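Local coordinates for protein carboxynorspermidine decarboxylase (Campylobacter jejuni subsp. jejuni 81116, PDB 3N29) that probably decarboxylates carboxynorspermidine to norspermidine with the help of pyridoxal-5'-phosphate, as a dimeric beta/alpha-barrel enzyme, at residues Ala195-His200 / Gln229-Asn234; Thr348-Asp353 / Thr384-Ile389. One frame throughout, in Å; residues are numbered along the deposited sequence.

Interaction 1 (Ala195-His200 / Gln229-Asn234); sequences AIEGLH and QMKWVN
Gly198 sets its CA over one face of the Trp232 indole where strands 198-200 and 232-234 run side by side in the closed eight-stranded parallel beta/alpha-barrel. Helix 209-223 makes the connection, so this is a beta-alpha-beta crossover. Leu199 N donates to Trp232 O, and Asn234 N donates to Leu199 O at 2.9 Å. At the entry to the strands, Glu197 O accepts two backbone bonds, from Lys231 N at 2.7 Å and from Trp232 N at 3.2 Å.

Gly198 CA sits 3.5 Å from the centroid of the Trp232 six-membered ring, only 8° off the ring normal. This is a CH-pi contact. Trp232 CG sits between its own backbone N and carbonyl carbon (chi1 49°), which folds the ring over the neighbouring strand. Trp232 NE1 and Glu197 OE1 both bond Ser155 OG, and the indole also stacks on His135. Glu197 and Lys231 add a long salt bridge.

Met230 can be followed outward. Its CB rests against Glu197 O. CG meets Leu199 CG at 4.0 Å. The chain then bends at chi2, bringing SD to the backbone oxygen of Ile196. CE ends on Ile196 CG2 at 3.6 Å.

At the far end of the pair, His200 contributes to the pyridoxal-5'-phosphate pocket. Its ring lies beside the Asn234 amide, pointing the same way, with the two planes 52° apart. Glu269 ties them together, taking a bond from Asn234 ND2 and pairing with His200 NE2, which probably helps fix the imidazole. Asn234 OD1 bonds Gly236 N. The ring and amide are closest at His200 CD2 and Asn234 CG, 3.4 Å apart.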
loop_
_atom_site.group_PDB
_atom_site.type_symbol
_atom_site.label_atom_id
_atom_site.label_comp_id
_atom_site.label_asym_id
_atom_site.label_seq_id
_atom_site.Cartn_x
_atom_site.Cartn_y
_atom_site.Cartn_z
ATOM N N ALA A 195 37.658 8.675 -9.216
ATOM C CA ALA A 195 36.667 8.086 -10.109
ATOM C C ALA A 195 35.290 8.731 -9.957
ATOM O O ALA A 195 34.359 8.392 -10.733
ATOM C CB ALA A 195 36.558 6.556 -9.904
ATOM N N ILE A 196 35.139 9.621 -8.966
ATOM C CA ILE A 196 33.813 10.211 -8.604
ATOM C C ILE A 196 33.631 11.589 -9.238
ATOM O O ILE A 196 34.496 12.472 -9.040
ATOM C CB ILE A 196 33.659 10.397 -7.073
ATOM C CG1 ILE A 196 33.726 9.042 -6.322
ATOM C CG2 ILE A 196 32.388 11.214 -6.768
ATOM C CD1 ILE A 196 32.661 8.014 -6.673
ATOM N N GLU A 197 32.562 11.778 -10.025
ATOM C CA GLU A 197 32.362 13.027 -10.743
ATOM C C GLU A 197 31.286 13.899 -10.131
ATOM O O GLU A 197 31.160 15.054 -10.503
ATOM C CB GLU A 197 32.078 12.772 -12.241
ATOM C CG GLU A 197 33.356 12.509 -13.036
ATOM C CD GLU A 197 33.095 12.149 -14.535
ATOM O OE1 GLU A 197 31.936 12.030 -14.972
ATOM O OE2 GLU A 197 34.061 12.005 -15.302
ATOM N N GLY A 198 30.459 13.343 -9.226
ATOM C CA GLY A 198 29.426 14.142 -8.634
ATOM C C GLY A 198 29.119 13.826 -7.179
ATOM O O GLY A 198 29.385 12.719 -6.663
ATOM N N LEU A 199 28.508 14.796 -6.534
ATOM C CA LEU A 199 27.923 14.592 -5.209
ATOM C C LEU A 199 26.441 14.842 -5.236
ATOM O O LEU A 199 25.938 15.711 -6.023
ATOM C CB LEU A 199 28.595 15.522 -4.213
ATOM C CG LEU A 199 30.076 15.278 -3.914
ATOM C CD1 LEU A 199 30.579 16.421 -3.046
ATOM C CD2 LEU A 199 30.375 13.846 -3.248
ATOM N N HIS A 200 25.730 14.088 -4.404
ATOM C CA HIS A 200 24.289 14.102 -4.390
ATOM C C HIS A 200 23.793 14.261 -2.956
ATOM O O HIS A 200 24.340 13.646 -2.059
ATOM C CB HIS A 200 23.795 12.772 -4.974
ATOM C CG HIS A 200 22.316 12.604 -4.946
ATOM N ND1 HIS A 200 21.652 12.159 -3.823
ATOM C CD2 HIS A 200 21.380 12.722 -5.918
ATOM C CE1 HIS A 200 20.353 12.087 -4.085
ATOM N NE2 HIS A 200 20.157 12.393 -5.358
ATOM N N GLN A 229 36.188 19.713 -6.951
ATOM C CA GLN A 229 36.788 18.742 -7.855
ATOM C C GLN A 229 35.756 18.012 -8.695
ATOM O O GLN A 229 36.102 17.228 -9.581
ATOM C CB GLN A 229 37.693 17.767 -7.083
ATOM C CG GLN A 229 36.892 16.788 -6.150
ATOM C CD GLN A 229 37.732 16.200 -5.045
ATOM O OE1 GLN A 229 38.398 16.925 -4.291
ATOM N NE2 GLN A 229 37.671 14.867 -4.903
ATOM N N MET A 230 34.466 18.250 -8.416
ATOM C CA MET A 230 33.397 17.488 -9.062
ATOM C C MET A 230 32.979 18.174 -10.368
ATOM O O MET A 230 33.241 19.381 -10.580
ATOM C CB MET A 230 32.234 17.359 -8.065
ATOM C CG MET A 230 32.551 16.580 -6.774
ATOM S SD MET A 230 32.987 14.930 -7.167
ATOM C CE MET A 230 33.691 14.326 -5.650
ATOM N N LYS A 231 32.326 17.419 -11.247
ATOM C CA LYS A 231 31.737 17.929 -12.447
ATOM C C LYS A 231 30.263 18.405 -12.262
ATOM O O LYS A 231 29.794 19.357 -12.934
ATOM C CB LYS A 231 31.817 16.835 -13.512
ATOM C CG LYS A 231 33.294 16.377 -13.804
ATOM C CD LYS A 231 33.475 15.903 -15.258
ATOM C CE LYS A 231 34.937 15.965 -15.730
ATOM N NZ LYS A 231 35.138 15.212 -17.024
ATOM N N TRP A 232 29.561 17.752 -11.334
ATOM C CA TRP A 232 28.159 18.057 -11.015
ATOM C C TRP A 232 27.816 17.798 -9.566
ATOM O O TRP A 232 28.479 17.025 -8.873
ATOM C CB TRP A 232 27.214 17.225 -11.877
ATOM C CG TRP A 232 27.506 15.736 -11.928
ATOM C CD1 TRP A 232 28.280 15.084 -12.832
ATOM C CD2 TRP A 232 26.927 14.720 -11.083
ATOM N NE1 TRP A 232 28.236 13.735 -12.610
ATOM C CE2 TRP A 232 27.413 13.489 -11.534
ATOM C CE3 TRP A 232 26.029 14.753 -10.022
ATOM C CZ2 TRP A 232 27.075 12.309 -10.941
ATOM C CZ3 TRP A 232 25.699 13.578 -9.386
ATOM C CH2 TRP A 232 26.206 12.357 -9.861
ATOM N N VAL A 233 26.741 18.467 -9.140
ATOM C CA VAL A 233 26.127 18.262 -7.872
ATOM C C VAL A 233 24.611 18.182 -8.083
ATOM O O VAL A 233 24.053 18.962 -8.848
ATOM C CB VAL A 233 26.516 19.425 -6.936
ATOM C CG1 VAL A 233 25.772 19.330 -5.570
ATOM C CG2 VAL A 233 28.008 19.383 -6.628
ATOM N N ASN A 234 23.949 17.256 -7.389
ATOM C CA ASN A 234 22.520 17.014 -7.486
ATOM C C ASN A 234 21.882 17.348 -6.127
ATOM O O ASN A 234 22.269 16.757 -5.096
ATOM C CB ASN A 234 22.338 15.545 -7.846
ATOM C CG ASN A 234 20.902 15.189 -8.209
ATOM O OD1 ASN A 234 19.964 15.609 -7.543
ATOM N ND2 ASN A 234 20.738 14.396 -9.235
#

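Interaction 2 (Thr348-Asp353 / Thr384-Ile389); sequences TCLAGD and TTFNGI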
loop_
_atom_site.group_PDB
_atom_site.type_symbol
_atom_site.label_atom_id
_atom_site.label_comp_id
_atom_site.label_asym_id
_atom_site.label_seq_id
_atom_site.Cartn_x
_atom_site.Cartn_y
_atom_site.Cartn_z
ATOM N N THR A 348 -13.695 -1.154 0.522
ATOM C CA THR A 348 -13.069 -2.304 1.104
ATOM C C THR A 348 -13.921 -2.735 2.272
ATOM O O THR A 348 -14.814 -1.988 2.753
ATOM C CB THR A 348 -11.634 -2.082 1.550
ATOM O OG1 THR A 348 -11.626 -1.233 2.689
ATOM C CG2 THR A 348 -10.822 -1.465 0.389
ATOM N N CYS A 349 -13.705 -3.969 2.695
ATOM C CA CYS A 349 -14.368 -4.469 3.909
ATOM C C CYS A 349 -13.764 -3.972 5.245
ATOM O O CYS A 349 -14.226 -4.391 6.274
ATOM C CB CYS A 349 -14.485 -6.021 3.828
ATOM S SG CYS A 349 -15.460 -6.528 2.360
ATOM N N LEU A 350 -12.827 -3.030 5.274
ATOM C CA LEU A 350 -12.187 -2.605 6.538
ATOM C C LEU A 350 -13.053 -1.575 7.209
ATOM O O LEU A 350 -13.563 -0.705 6.568
ATOM C CB LEU A 350 -10.825 -1.894 6.300
ATOM C CG LEU A 350 -9.753 -2.717 5.602
ATOM C CD1 LEU A 350 -8.483 -1.816 5.280
ATOM C CD2 LEU A 350 -9.430 -3.892 6.480
ATOM N N ALA A 351 -13.190 -1.657 8.513
ATOM C CA ALA A 351 -13.938 -0.632 9.287
ATOM C C ALA A 351 -13.417 0.786 9.122
ATOM O O ALA A 351 -14.198 1.754 9.049
ATOM C CB ALA A 351 -13.893 -1.031 10.758
ATOM N N GLY A 352 -12.106 0.912 9.075
ATOM C CA GLY A 352 -11.398 2.228 8.992
ATOM C C GLY A 352 -11.253 2.832 7.616
ATOM O O GLY A 352 -10.481 3.787 7.412
ATOM N N ASP A 353 -11.940 2.268 6.643
ATOM C CA ASP A 353 -11.864 2.827 5.246
ATOM C C ASP A 353 -12.836 3.976 5.168
ATOM O O ASP A 353 -13.909 3.858 4.600
ATOM C CB ASP A 353 -12.177 1.764 4.197
ATOM C CG ASP A 353 -11.710 2.153 2.752
ATOM O OD1 ASP A 353 -11.363 3.327 2.561
ATOM O OD2 ASP A 353 -11.754 1.277 1.820
ATOM N N THR A 384 -2.905 -0.293 -4.516
ATOM C CA THR A 384 -2.990 -1.737 -4.336
ATOM C C THR A 384 -4.334 -2.285 -4.804
ATOM O O THR A 384 -5.252 -1.517 -4.999
ATOM C CB THR A 384 -2.787 -2.134 -2.784
ATOM O OG1 THR A 384 -3.986 -1.934 -2.043
ATOM C CG2 THR A 384 -1.627 -1.188 -2.074
ATOM N N THR A 385 -4.391 -3.621 -4.948
ATOM C CA THR A 385 -5.569 -4.398 -5.203
ATOM C C THR A 385 -5.998 -5.165 -3.962
ATOM O O THR A 385 -6.593 -6.221 -4.071
ATOM C CB THR A 385 -5.325 -5.361 -6.411
ATOM O OG1 THR A 385 -4.184 -6.205 -6.174
ATOM C CG2 THR A 385 -5.118 -4.551 -7.702
ATOM N N PHE A 386 -5.802 -4.546 -2.795
ATOM C CA PHE A 386 -6.207 -5.136 -1.546
ATOM C C PHE A 386 -7.707 -5.373 -1.623
ATOM O O PHE A 386 -8.472 -4.506 -2.105
ATOM C CB PHE A 386 -5.858 -4.207 -0.397
ATOM C CG PHE A 386 -6.274 -4.717 0.969
ATOM C CD1 PHE A 386 -5.966 -6.012 1.372
ATOM C CD2 PHE A 386 -6.951 -3.915 1.846
ATOM C CE1 PHE A 386 -6.323 -6.481 2.607
ATOM C CE2 PHE A 386 -7.327 -4.385 3.097
ATOM C CZ PHE A 386 -6.994 -5.649 3.483
ATOM N N ASN A 387 -8.124 -6.506 -1.101
ATOM C CA ASN A 387 -9.536 -6.920 -1.040
ATOM C C ASN A 387 -10.089 -7.080 -2.448
ATOM O O ASN A 387 -11.285 -7.151 -2.636
ATOM C CB ASN A 387 -10.370 -5.918 -0.238
ATOM C CG ASN A 387 -11.466 -6.548 0.589
ATOM O OD1 ASN A 387 -12.171 -5.802 1.277
ATOM N ND2 ASN A 387 -11.639 -7.936 0.534
ATOM N N GLY A 388 -9.225 -7.204 -3.461
ATOM C CA GLY A 388 -9.728 -7.328 -4.783
ATOM C C GLY A 388 -10.535 -6.125 -5.265
ATOM O O GLY A 388 -11.342 -6.266 -6.184
ATOM N N ILE A 389 -10.312 -4.934 -4.689
ATOM C CA ILE A 389 -11.033 -3.753 -5.141
ATOM C C ILE A 389 -10.556 -3.420 -6.534
ATOM O O ILE A 389 -9.369 -3.382 -6.776
ATOM C CB ILE A 389 -10.851 -2.563 -4.184
ATOM C CG1 ILE A 389 -11.385 -2.983 -2.818
ATOM C CG2 ILE A 389 -11.702 -1.354 -4.595
ATOM C CD1 ILE A 389 -12.747 -3.721 -2.882
#
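Thr348 begins the contact by laying its methyl CG2 against Ile389 CG1, 3.6 Å away, with the two side chains crossing at about a right angle. Its hydroxyl turns to its own loop instead. Thr348 OG1 donates to Asp353 OD2 at 2.7 Å, reaching the anti side of the carboxylate, and accepts a weak bond from Leu350 N. Ser301 and Ser302 also bond the Asp353 carboxylate.

Cys349 carries the polar link. Its backbone N donates to Asn387 OD1 at 2.8 Å. The bond is almost straight, 172° at the hydrogen, and runs nearly along the C=O axis. Asn387 OD1 also touches Cys349 CB and SG, each at 3.5 Å. The Cys349 side chain touches a bound pyridoxal-5'-phosphate, so the amide grips the backbone of a residue at the cofactor.

Leu350 brings CD1 to the Phe386 ring, 3.6 Å from CE2. The approach is at the ring edge. With chi1 at 179°, the Phe386 ring is trans to the backbone N, and its CE2 edge meets the leucine. From Leu350 to Asp353 the chain makes a type I turn. In the partner loop, Phe386 N bonds Thr384 OG1 in an ST turn.

The second subunit closes in on the same loops. Its Glu102 takes Asn387 ND2, and its Lys382 makes a cation-pi contact with Phe386. Within the chain, residues 348-353 link strands 340-345 and 354-360, while 384-389 lie between strands 369-372 and 393-397. Helix 302-305 packs against both loops, its Glu303 touching Leu350 and Phe386.

Overall arrangement
Interaction 1 and interaction 2 lie on opposite sides of the chain's centre. Their centres are about 45 Å apart, and their nearest atoms about 26 Å. They come in series: 195-200 / 229-234 closes before 348-353 / 384-389 opens. The first belongs to the closed parallel barrel. The second joins loops that lead out of strands 340-345 and 369-372 of the separate mixed sheet. Each reaches a pyridoxal-5'-phosphate, through His200 in one and Cys349 in the other, but these are two different cofactor molecules. Interaction 2 also borders the second subunit, including its Lys77 and Lys382. This is consistent with an active site shared between the barrel of one subunit and the sheet domain of the other.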